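Local coordinates for phycocyanobilin lyase subunit alpha (Nostoc sp. PCC 7120, PDB 5N3U), which associates with CpcF to form a lyase that is probably required for attaching the bilin chromophore to the phycocyanin alpha chain, CpcA, at residues Leu81-Asn86 with Leu112-Asp117; Ala107-Leu112 with Glu149-Ala154; Ala51-Ile56 with Asn86-Pro91; Thr119-Leu124 with Gly156-Thr161. All coordinates share one frame; numbering follows the deposited sequence.

Contact 1: Leu81-Asn86 with Leu112-Asp117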
loop_
_atom_site.group_PDB
_atom_site.type_symbol
_atom_site.label_atom_id
_atom_site.label_comp_id
_atom_site.label_asym_id
_atom_site.label_seq_id
_atom_site.Cartn_x
_atom_site.Cartn_y
_atom_site.Cartn_z
ATOM N N LEU A 81 -16.058 -1.076 -16.337
ATOM C CA LEU A 81 -17.198 -1.955 -16.675
ATOM C C LEU A 81 -16.852 -3.397 -16.600
ATOM O O LEU A 81 -17.687 -4.248 -16.220
ATOM C CB LEU A 81 -17.776 -1.628 -18.015
ATOM C CG LEU A 81 -18.510 -0.321 -18.004
ATOM C CD1 LEU A 81 -18.777 0.128 -19.382
ATOM C CD2 LEU A 81 -19.823 -0.563 -17.292
ATOM N N GLY A 82 -15.593 -3.719 -16.878
ATOM C CA GLY A 82 -15.241 -5.095 -16.784
ATOM C C GLY A 82 -15.251 -5.628 -15.346
ATOM O O GLY A 82 -15.370 -6.773 -15.170
ATOM N N LYS A 83 -15.071 -4.789 -14.346
ATOM C CA LYS A 83 -14.958 -5.197 -12.955
ATOM C C LYS A 83 -16.363 -5.323 -12.349
ATOM O O LYS A 83 -16.501 -5.851 -11.271
ATOM C CB LYS A 83 -14.173 -4.158 -12.185
ATOM C CG LYS A 83 -12.685 -4.159 -12.612
ATOM C CD LYS A 83 -11.877 -3.033 -12.033
ATOM C CE LYS A 83 -11.187 -3.357 -10.687
ATOM N NZ LYS A 83 -12.112 -3.879 -9.613
ATOM N N LEU A 84 -17.387 -4.801 -13.038
ATOM C CA LEU A 84 -18.718 -4.784 -12.437
ATOM C C LEU A 84 -19.564 -5.995 -12.751
ATOM O O LEU A 84 -20.612 -6.080 -12.217
ATOM C CB LEU A 84 -19.426 -3.483 -12.817
ATOM C CG LEU A 84 -18.649 -2.230 -12.443
ATOM C CD1 LEU A 84 -19.438 -0.986 -12.709
ATOM C CD2 LEU A 84 -18.164 -2.229 -11.024
ATOM N N GLY A 85 -19.155 -6.872 -13.679
ATOM C CA GLY A 85 -19.830 -8.086 -13.958
ATOM C C GLY A 85 -21.194 -7.947 -14.604
ATOM O O GLY A 85 -21.999 -8.842 -14.470
ATOM N N ASN A 86 -21.510 -6.828 -15.231
ATOM C CA ASN A 86 -22.842 -6.636 -15.787
ATOM C C ASN A 86 -22.781 -6.675 -17.321
ATOM O O ASN A 86 -22.282 -5.772 -17.960
ATOM C CB ASN A 86 -23.433 -5.366 -15.310
ATOM C CG ASN A 86 -24.928 -5.261 -15.621
ATOM O OD1 ASN A 86 -25.409 -5.690 -16.660
ATOM N ND2 ASN A 86 -25.630 -4.642 -14.748
ATOM N N LEU A 112 -14.118 -7.329 -21.834
ATOM C CA LEU A 112 -14.839 -8.422 -22.473
ATOM C C LEU A 112 -14.273 -9.753 -22.057
ATOM O O LEU A 112 -15.023 -10.707 -21.885
ATOM C CB LEU A 112 -14.839 -8.251 -23.966
ATOM C CG LEU A 112 -15.713 -7.098 -24.408
ATOM C CD1 LEU A 112 -15.449 -6.689 -25.825
ATOM C CD2 LEU A 112 -17.216 -7.430 -24.302
ATOM N N GLU A 113 -12.955 -9.858 -21.861
ATOM C CA GLU A 113 -12.398 -11.089 -21.295
ATOM C C GLU A 113 -12.970 -11.364 -19.846
ATOM O O GLU A 113 -13.158 -12.504 -19.486
ATOM C CB GLU A 113 -10.903 -10.958 -21.219
ATOM C CG GLU A 113 -10.131 -12.199 -20.743
ATOM C CD GLU A 113 -10.101 -12.447 -19.233
ATOM O OE1 GLU A 113 -10.288 -11.499 -18.388
ATOM O OE2 GLU A 113 -9.922 -13.658 -18.890
ATOM N N MET A 114 -13.158 -10.342 -19.036
ATOM C CA MET A 114 -13.644 -10.475 -17.696
ATOM C C MET A 114 -15.110 -10.825 -17.697
ATOM O O MET A 114 -15.553 -11.666 -16.902
ATOM C CB MET A 114 -13.397 -9.205 -16.902
ATOM C CG MET A 114 -11.937 -8.917 -16.669
ATOM S SD MET A 114 -11.774 -7.318 -15.784
ATOM C CE MET A 114 -12.246 -7.863 -14.231
ATOM N N LEU A 115 -15.856 -10.296 -18.647
ATOM C CA LEU A 115 -17.327 -10.564 -18.681
ATOM C C LEU A 115 -17.678 -11.903 -19.287
ATOM O O LEU A 115 -18.758 -12.397 -19.033
ATOM C CB LEU A 115 -18.020 -9.468 -19.404
ATOM C CG LEU A 115 -17.959 -8.126 -18.712
ATOM C CD1 LEU A 115 -18.404 -6.941 -19.510
ATOM C CD2 LEU A 115 -18.737 -8.168 -17.432
ATOM N N LYS A 116 -16.788 -12.502 -20.088
ATOM C CA LYS A 116 -16.941 -13.861 -20.615
ATOM C C LYS A 116 -18.111 -14.018 -21.573
ATOM O O LYS A 116 -18.575 -15.104 -21.740
ATOM C CB LYS A 116 -17.145 -14.977 -19.549
ATOM C CG LYS A 116 -16.340 -15.004 -18.329
ATOM C CD LYS A 116 -14.932 -15.333 -18.529
ATOM C CE LYS A 116 -14.205 -15.204 -17.172
ATOM N NZ LYS A 116 -12.890 -14.498 -17.421
ATOM N N ASP A 117 -18.566 -12.971 -22.204
ATOM C CA ASP A 117 -19.749 -13.022 -23.100
ATOM C C ASP A 117 -19.347 -13.321 -24.557
ATOM O O ASP A 117 -18.623 -12.575 -25.225
ATOM C CB ASP A 117 -20.450 -11.683 -23.044
ATOM C CG ASP A 117 -21.836 -11.705 -23.627
ATOM O OD1 ASP A 117 -22.048 -12.429 -24.602
ATOM O OD2 ASP A 117 -22.687 -10.929 -23.140
#
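In the HEAT-repeat region, M114 and L115 at the end of helix 102-115 pack against G82 and K83 of helix 72-83 and G85 in the turn that follows it. The backbones come close, with G82 CA 5.7 Å from M114 CA. M114 lies against G82 O. Its CE is 3.4 Å from G82 O, and its SD is 3.7 Å from the same G82 O. The chain bends at chi3 (76°), which brings CE to G82 O and beside K83. There M114 CE meets K83 CG at 4.1 Å, the two side chains running side by side and pointing the same way. The K83 ammonium is engaged elsewhere, in a hydrogen bond to G42 O. A side-chain carbon on G82 would stand only 3.3 Å from M114 SD, so the glycine gives the sulfur its room. An alanine in place of M114 would keep only CB, and would probably open a gap beside K83 CG and part of the G82 carbonyl where SD and CE had lain. L115 is the second contact residue; its CG lies beside its own backbone N (chi1 -66°), and the end of the side chain comes nearer to the turn after helix 72-83. K116, the first residue past helix 102-115, has positive phi, as G85 does. At the turn, L115 CD2 rests 3.6 Å from G85 CA and 3.8 Å from N86 N.

Contact 2: Ala107-Leu112 with Glu149-Ala154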
loop_
_atom_site.group_PDB
_atom_site.type_symbol
_atom_site.label_atom_id
_atom_site.label_comp_id
_atom_site.label_asym_id
_atom_site.label_seq_id
_atom_site.Cartn_x
_atom_site.Cartn_y
_atom_site.Cartn_z
ATOM N N ALA A 107 -8.669 -1.631 -23.369
ATOM C CA ALA A 107 -9.501 -1.663 -22.196
ATOM C C ALA A 107 -10.767 -2.452 -22.419
ATOM O O ALA A 107 -11.154 -3.227 -21.568
ATOM C CB ALA A 107 -9.872 -0.232 -21.795
ATOM N N ALA A 108 -11.353 -2.312 -23.604
ATOM C CA ALA A 108 -12.589 -3.034 -23.942
ATOM C C ALA A 108 -12.377 -4.511 -24.069
ATOM O O ALA A 108 -13.124 -5.332 -23.552
ATOM C CB ALA A 108 -13.210 -2.513 -25.242
ATOM N N ALA A 109 -11.323 -4.882 -24.739
ATOM C CA ALA A 109 -10.984 -6.291 -24.844
ATOM C C ALA A 109 -10.690 -6.908 -23.491
ATOM O O ALA A 109 -11.119 -8.036 -23.258
ATOM C CB ALA A 109 -9.805 -6.468 -25.772
ATOM N N GLN A 110 -9.994 -6.194 -22.607
ATOM C CA GLN A 110 -9.747 -6.736 -21.264
ATOM C C GLN A 110 -11.073 -6.911 -20.497
ATOM O O GLN A 110 -11.318 -7.965 -19.859
ATOM C CB GLN A 110 -8.841 -5.813 -20.457
ATOM C CG GLN A 110 -7.424 -5.805 -20.948
ATOM C CD GLN A 110 -6.599 -4.596 -20.400
ATOM O OE1 GLN A 110 -7.137 -3.588 -19.892
ATOM N NE2 GLN A 110 -5.282 -4.679 -20.584
ATOM N N SER A 111 -11.957 -5.926 -20.618
ATOM C CA SER A 111 -13.245 -6.062 -19.927
ATOM C C SER A 111 -14.131 -7.151 -20.525
ATOM O O SER A 111 -14.764 -7.860 -19.805
ATOM C CB SER A 111 -13.926 -4.691 -19.956
ATOM O OG SER A 111 -13.171 -3.861 -19.096
ATOM N N LEU A 112 -14.118 -7.329 -21.834
ATOM C CA LEU A 112 -14.839 -8.422 -22.473
ATOM C C LEU A 112 -14.273 -9.753 -22.057
ATOM O O LEU A 112 -15.023 -10.707 -21.885
ATOM C CB LEU A 112 -14.839 -8.251 -23.966
ATOM C CG LEU A 112 -15.713 -7.098 -24.408
ATOM C CD1 LEU A 112 -15.449 -6.689 -25.825
ATOM C CD2 LEU A 112 -17.216 -7.430 -24.302
ATOM N N GLU A 149 -2.626 -9.243 -26.979
ATOM C CA GLU A 149 -2.667 -9.958 -25.751
ATOM C C GLU A 149 -4.082 -10.106 -25.206
ATOM O O GLU A 149 -4.549 -11.208 -24.913
ATOM C CB GLU A 149 -1.722 -9.303 -24.736
ATOM C CG GLU A 149 -1.698 -9.933 -23.329
ATOM C CD GLU A 149 -0.606 -9.327 -22.394
ATOM O OE1 GLU A 149 0.056 -8.341 -22.773
ATOM O OE2 GLU A 149 -0.307 -9.905 -21.313
ATOM N N ALA A 150 -4.766 -8.968 -25.025
ATOM C CA ALA A 150 -6.138 -8.955 -24.490
ATOM C C ALA A 150 -7.091 -9.581 -25.411
ATOM O O ALA A 150 -7.994 -10.283 -24.970
ATOM C CB ALA A 150 -6.524 -7.500 -24.253
ATOM N N VAL A 151 -6.935 -9.429 -26.704
ATOM C CA VAL A 151 -7.877 -10.013 -27.651
ATOM C C VAL A 151 -7.815 -11.556 -27.622
ATOM O O VAL A 151 -8.843 -12.270 -27.643
ATOM C CB VAL A 151 -7.623 -9.525 -29.100
ATOM C CG1 VAL A 151 -8.303 -10.392 -30.143
ATOM C CG2 VAL A 151 -8.039 -8.035 -29.245
ATOM N N LEU A 152 -6.604 -12.054 -27.617
ATOM C CA LEU A 152 -6.419 -13.519 -27.585
ATOM C C LEU A 152 -6.965 -14.065 -26.244
ATOM O O LEU A 152 -7.652 -15.050 -26.224
ATOM C CB LEU A 152 -4.932 -13.841 -27.677
ATOM C CG LEU A 152 -4.342 -13.604 -29.093
ATOM C CD1 LEU A 152 -2.854 -13.505 -29.035
ATOM C CD2 LEU A 152 -4.891 -14.563 -30.141
ATOM N N GLU A 153 -6.609 -13.451 -25.156
ATOM C CA GLU A 153 -7.109 -13.885 -23.856
ATOM C C GLU A 153 -8.623 -13.852 -23.896
ATOM O O GLU A 153 -9.288 -14.803 -23.441
ATOM C CB GLU A 153 -6.634 -12.953 -22.774
ATOM C CG GLU A 153 -5.206 -13.212 -22.420
ATOM C CD GLU A 153 -4.733 -12.398 -21.244
ATOM O OE1 GLU A 153 -5.428 -11.429 -20.823
ATOM O OE2 GLU A 153 -3.636 -12.724 -20.742
ATOM N N ALA A 154 -9.196 -12.755 -24.421
ATOM C CA ALA A 154 -10.663 -12.690 -24.462
ATOM C C ALA A 154 -11.333 -13.808 -25.276
ATOM O O ALA A 154 -12.360 -14.394 -24.884
ATOM C CB ALA A 154 -11.084 -11.338 -24.986
#
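The helical segments carrying A109 and A150 run nearly parallel, their axes 8.2 Å apart at closest approach and 22° apart in direction. The nearest alpha carbons are those of Q110 and A150, 5.3 Å apart. Small side chains permit this spacing. A109 and A150 both point at the opposite helix, and A109 CB meets A150 CB at 3.8 Å. The A150 methyl has a second neighbour, since Q110 CG also lies 3.8 Å from A150 CB. Q110 CG stands beside its own backbone N (chi1 -71°), and the chain extends from there, with its methylene touching A150. V151 adds one branch to the same patch. Its CG2, which also lies beside the backbone N, reaches A109 CB at 4.2 Å. One turn further along, A154 takes a different kind of partner. Its methyl comes to 3.7 Å from A109 O, so carbon here rests on a backbone carbonyl. Three alanine methyls thus do much of the touching. Close, near-parallel helix pairs of this sort are characteristic of HEAT solenoids, and here the pair joins two neighbouring parts of the HEAT array. Their other faces are engaged too. S111 OG bonds to A78 O of helix 72-83, while E149 forms a salt bridge with R177 of helix 176-190. No hydrogen bond or salt bridge crosses between 107-112 and 149-154. The contact therefore relies on the fit of methyl and methylene groups and on dispersion, in a mostly buried, largely apolar interface with Q110 at its exposed edge.

Contact 3: Ala51-Ile56 with Asn86-Pro91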
loop_
_atom_site.group_PDB
_atom_site.type_symbol
_atom_site.label_atom_id
_atom_site.label_comp_id
_atom_site.label_asym_id
_atom_site.label_seq_id
_atom_site.Cartn_x
_atom_site.Cartn_y
_atom_site.Cartn_z
ATOM N N ALA A 51 -24.741 2.904 -11.778
ATOM C CA ALA A 51 -23.285 3.060 -12.034
ATOM C C ALA A 51 -22.972 2.480 -13.416
ATOM O O ALA A 51 -22.403 3.144 -14.258
ATOM C CB ALA A 51 -22.530 2.361 -10.948
ATOM N N VAL A 52 -23.532 1.325 -13.689
ATOM C CA VAL A 52 -23.340 0.631 -14.950
ATOM C C VAL A 52 -23.832 1.489 -16.078
ATOM O O VAL A 52 -23.135 1.716 -17.038
ATOM C CB VAL A 52 -23.981 -0.791 -14.934
ATOM C CG1 VAL A 52 -23.952 -1.464 -16.296
ATOM C CG2 VAL A 52 -23.334 -1.718 -13.951
ATOM N N ASP A 53 -25.076 1.986 -15.996
ATOM C CA ASP A 53 -25.613 2.828 -17.058
ATOM C C ASP A 53 -24.811 4.083 -17.314
ATOM O O ASP A 53 -24.538 4.471 -18.445
ATOM C CB ASP A 53 -27.050 3.271 -16.699
ATOM C CG ASP A 53 -28.073 2.075 -16.711
ATOM O OD1 ASP A 53 -27.720 0.922 -17.081
ATOM O OD2 ASP A 53 -29.230 2.285 -16.296
ATOM N N ALA A 54 -24.416 4.752 -16.250
ATOM C CA ALA A 54 -23.557 5.946 -16.377
ATOM C C ALA A 54 -22.204 5.661 -17.045
ATOM O O ALA A 54 -21.680 6.464 -17.875
ATOM C CB ALA A 54 -23.348 6.553 -14.994
ATOM N N LEU A 55 -21.634 4.524 -16.704
ATOM C CA LEU A 55 -20.350 4.167 -17.354
ATOM C C LEU A 55 -20.532 3.824 -18.817
ATOM O O LEU A 55 -19.699 4.203 -19.664
ATOM C CB LEU A 55 -19.669 3.056 -16.585
ATOM C CG LEU A 55 -19.135 3.468 -15.239
ATOM C CD1 LEU A 55 -18.904 2.265 -14.375
ATOM C CD2 LEU A 55 -17.871 4.328 -15.359
ATOM N N ILE A 56 -21.628 3.142 -19.152
ATOM C CA ILE A 56 -21.948 2.887 -20.525
ATOM C C ILE A 56 -22.067 4.142 -21.300
ATOM O O ILE A 56 -21.521 4.233 -22.392
ATOM C CB ILE A 56 -23.205 2.003 -20.650
ATOM C CG1 ILE A 56 -22.864 0.627 -20.106
ATOM C CG2 ILE A 56 -23.737 1.998 -22.131
ATOM C CD1 ILE A 56 -24.010 -0.341 -19.853
ATOM N N ASN A 86 -21.510 -6.828 -15.231
ATOM C CA ASN A 86 -22.842 -6.636 -15.787
ATOM C C ASN A 86 -22.781 -6.675 -17.321
ATOM O O ASN A 86 -22.282 -5.772 -17.960
ATOM C CB ASN A 86 -23.433 -5.366 -15.310
ATOM C CG ASN A 86 -24.928 -5.261 -15.621
ATOM O OD1 ASN A 86 -25.409 -5.690 -16.660
ATOM N ND2 ASN A 86 -25.630 -4.642 -14.748
ATOM N N ARG A 87 -23.336 -7.734 -17.905
ATOM C CA ARG A 87 -23.276 -7.951 -19.353
ATOM C C ARG A 87 -24.146 -7.009 -20.172
ATOM O O ARG A 87 -24.065 -6.960 -21.399
ATOM C CB ARG A 87 -23.601 -9.375 -19.650
ATOM C CG ARG A 87 -22.623 -10.351 -19.048
ATOM C CD ARG A 87 -22.965 -11.750 -19.501
ATOM N NE ARG A 87 -21.907 -12.687 -19.150
ATOM C CZ ARG A 87 -21.725 -13.866 -19.727
ATOM N NH1 ARG A 87 -22.520 -14.301 -20.740
ATOM N NH2 ARG A 87 -20.738 -14.638 -19.273
ATOM N N LYS A 88 -24.944 -6.196 -19.518
ATOM C CA LYS A 88 -25.505 -5.059 -20.229
ATOM C C LYS A 88 -24.504 -4.209 -20.934
ATOM O O LYS A 88 -24.821 -3.501 -21.910
ATOM C CB LYS A 88 -26.179 -4.136 -19.189
ATOM C CG LYS A 88 -26.987 -3.043 -19.810
ATOM C CD LYS A 88 -27.865 -2.272 -18.811
ATOM C CE LYS A 88 -28.507 -1.194 -19.689
ATOM N NZ LYS A 88 -29.312 -0.186 -18.972
ATOM N N ALA A 89 -23.265 -4.195 -20.378
ATOM C CA ALA A 89 -22.174 -3.433 -21.007
ATOM C C ALA A 89 -21.611 -3.952 -22.308
ATOM O O ALA A 89 -20.778 -3.250 -22.979
ATOM C CB ALA A 89 -21.051 -3.309 -19.974
ATOM N N VAL A 90 -21.947 -5.203 -22.659
ATOM C CA VAL A 90 -21.253 -5.900 -23.707
ATOM C C VAL A 90 -21.348 -5.197 -25.022
ATOM O O VAL A 90 -20.336 -4.975 -25.667
ATOM C CB VAL A 90 -21.600 -7.384 -23.730
ATOM C CG1 VAL A 90 -21.177 -8.100 -25.008
ATOM C CG2 VAL A 90 -20.955 -8.078 -22.553
ATOM N N PRO A 91 -22.558 -4.750 -25.447
ATOM C CA PRO A 91 -22.629 -4.104 -26.723
ATOM C C PRO A 91 -21.805 -2.804 -26.851
ATOM O O PRO A 91 -21.133 -2.604 -27.881
ATOM C CB PRO A 91 -24.140 -3.869 -26.908
ATOM C CG PRO A 91 -24.739 -4.950 -26.132
ATOM C CD PRO A 91 -23.884 -5.083 -24.931
#
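K88 CG is anti to its backbone N (chi1 -171°) and the chain beyond is fully extended, while D53 CG lies beside its own N (chi1 -68°); the two side chains meet at about a right angle. K88 NZ donates to D53 OD1 at 2.7 Å in a salt bridge. It comes from above the carboxylate plane, 48° out of it. An alanine in place of D53 would leave the K88 ammonium without this charge partner, and the long chain would probably be freer to swing. Beside the bridge, I56 reaches over with its tip. I56 CD1 is 3.8 Å from A89 CA, and it also touches the root of the lysine, 4.0 Å from K88 CG. V52 supplies two methyls to the N86 amide: V52 CG2 lies 3.8 Å from N86 ND2, and V52 CG1 lies 3.9 Å from N86 ND2. The other end of that amide is fixed by an Asx turn, in which N86 OD1 accepts from K88 N at 2.9 Å. The contact joins this turn, which leads into helix 90-96, to helix 49-58 in the HEAT-type array. L55 turns to helix 72-83 instead. The chemistry is mixed: a salt bridge on the solvent side, which would probably be partly screened by water, and next to it apolar contacts of I56 CD1 that do not depend on charge.

Contact 4: Thr119-Leu124 with Gly156-Thr161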
loop_
_atom_site.group_PDB
_atom_site.type_symbol
_atom_site.label_atom_id
_atom_site.label_comp_id
_atom_site.label_asym_id
_atom_site.label_seq_id
_atom_site.Cartn_x
_atom_site.Cartn_y
_atom_site.Cartn_z
ATOM N N THR A 119 -20.895 -13.065 -27.220
ATOM C CA THR A 119 -21.355 -12.147 -28.279
ATOM C C THR A 119 -20.279 -11.182 -28.825
ATOM O O THR A 119 -20.351 -10.703 -29.942
ATOM C CB THR A 119 -22.579 -11.411 -27.832
ATOM O OG1 THR A 119 -22.281 -10.524 -26.789
ATOM C CG2 THR A 119 -23.584 -12.408 -27.292
ATOM N N ALA A 120 -19.174 -11.075 -28.078
ATOM C CA ALA A 120 -18.001 -10.319 -28.570
ATOM C C ALA A 120 -17.099 -11.026 -29.582
ATOM O O ALA A 120 -16.209 -10.431 -30.083
ATOM C CB ALA A 120 -17.206 -9.903 -27.398
ATOM N N ALA A 121 -17.304 -12.287 -29.863
ATOM C CA ALA A 121 -16.366 -13.037 -30.716
ATOM C C ALA A 121 -16.101 -12.458 -32.133
ATOM O O ALA A 121 -14.957 -12.281 -32.557
ATOM C CB ALA A 121 -16.784 -14.483 -30.767
ATOM N N PRO A 122 -17.138 -12.115 -32.871
ATOM C CA PRO A 122 -16.847 -11.584 -34.178
ATOM C C PRO A 122 -16.015 -10.290 -34.132
ATOM O O PRO A 122 -15.129 -10.078 -34.951
ATOM C CB PRO A 122 -18.269 -11.268 -34.755
ATOM C CG PRO A 122 -19.184 -12.193 -33.958
ATOM C CD PRO A 122 -18.600 -12.277 -32.603
ATOM N N ALA A 123 -16.313 -9.385 -33.208
ATOM C CA ALA A 123 -15.585 -8.151 -33.182
ATOM C C ALA A 123 -14.124 -8.377 -32.727
ATOM O O ALA A 123 -13.197 -7.739 -33.242
ATOM C CB ALA A 123 -16.251 -7.169 -32.296
ATOM N N LEU A 124 -13.931 -9.291 -31.789
ATOM C CA LEU A 124 -12.565 -9.705 -31.375
ATOM C C LEU A 124 -11.849 -10.334 -32.504
ATOM O O LEU A 124 -10.690 -10.027 -32.722
ATOM C CB LEU A 124 -12.602 -10.635 -30.202
ATOM C CG LEU A 124 -13.124 -9.926 -28.938
ATOM C CD1 LEU A 124 -13.556 -10.927 -27.882
ATOM C CD2 LEU A 124 -12.080 -8.983 -28.383
ATOM N N GLY A 156 -10.149 -16.797 -25.821
ATOM C CA GLY A 156 -10.114 -17.990 -24.965
ATOM C C GLY A 156 -11.177 -18.067 -23.919
ATOM O O GLY A 156 -11.882 -19.118 -23.757
ATOM N N ALA A 157 -11.339 -16.942 -23.243
ATOM C CA ALA A 157 -12.277 -16.832 -22.107
ATOM C C ALA A 157 -13.699 -16.964 -22.518
ATOM O O ALA A 157 -14.469 -17.497 -21.762
ATOM C CB ALA A 157 -12.085 -15.551 -21.308
ATOM N N ILE A 158 -14.058 -16.515 -23.703
ATOM C CA ILE A 158 -15.418 -16.633 -24.172
ATOM C C ILE A 158 -15.710 -17.906 -24.917
ATOM O O ILE A 158 -16.833 -18.078 -25.419
ATOM C CB ILE A 158 -15.876 -15.412 -24.966
ATOM C CG1 ILE A 158 -15.238 -15.417 -26.360
ATOM C CG2 ILE A 158 -15.586 -14.151 -24.159
ATOM C CD1 ILE A 158 -15.460 -14.208 -27.189
ATOM N N GLY A 159 -14.740 -18.804 -25.036
ATOM C CA GLY A 159 -14.998 -20.076 -25.667
ATOM C C GLY A 159 -15.183 -20.014 -27.185
ATOM O O GLY A 159 -15.880 -20.844 -27.743
ATOM N N ALA A 160 -14.496 -19.094 -27.886
ATOM C CA ALA A 160 -14.649 -18.965 -29.316
ATOM C C ALA A 160 -13.797 -19.963 -30.070
ATOM O O ALA A 160 -12.714 -19.601 -30.634
ATOM C CB ALA A 160 -14.250 -17.561 -29.734
ATOM N N THR A 161 -14.254 -21.206 -30.119
ATOM C CA THR A 161 -13.491 -22.254 -30.784
ATOM C C THR A 161 -13.266 -22.090 -32.285
ATOM O O THR A 161 -12.256 -22.543 -32.820
ATOM C CB THR A 161 -14.128 -23.634 -30.525
ATOM O OG1 THR A 161 -15.524 -23.544 -30.827
ATOM C CG2 THR A 161 -13.875 -24.023 -29.096
#
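I158 meets A121 and L124 through the last atom of its chain. From CB the two branches part. CG2 turns to the loop just after helix 102-115, packing on the backbone of K116 and D117. CG1 takes the crowded position between the backbone N and the carbonyl carbon (chi1 75°). From there the extended chi2 (-173°) carries CD1 outward to helix 121-126. CD1 lies 3.8 Å from A121 N, and I158 CD1 is equally 3.8 Å from A121 CB. It also meets L124 CD1 at 3.9 Å, the two side chains reaching toward each other tip to tip. A160 adds its methyl, with A160 CB 4.1 Å from A121 CB. Between I158 and A160, G159 is the first residue to leave the helical conformation after helix 148-157, in a Schellman motif, and A160 is the centre of an inverse gamma turn. No hydrogen bond crosses the contact. It is a buried apolar join between the turn after helix 148-157 and helix 121-126. Around it, L124 also packs on A154 and L155 of helix 148-157, and A120 lies against I94 of helix 90-96 and L112 of helix 102-115.

Overall arrangement
The four contacts follow one another through the all-helical HEAT array. Contact 3 comes first, between helix 49-58 and the turn into helix 90-96. Contact 1 joins the C-terminal parts of helices 72-83 and 102-115 and the turn after the first; it shares N86 with contact 3. Between centres, contact 1 is about 9 Å from contact 3 and about 10 Å from contact 2, with which it shares L112 and helix 102-115. Contact 4 is about 10 Å from contact 2 and about 19 Å from contact 3, again between centres; contacts 2 and 4 both use helix 148-157. Segments alternate between 3 and 1, 1 and 2, and 2 and 4, as expected when solenoid helices stack on the next layer.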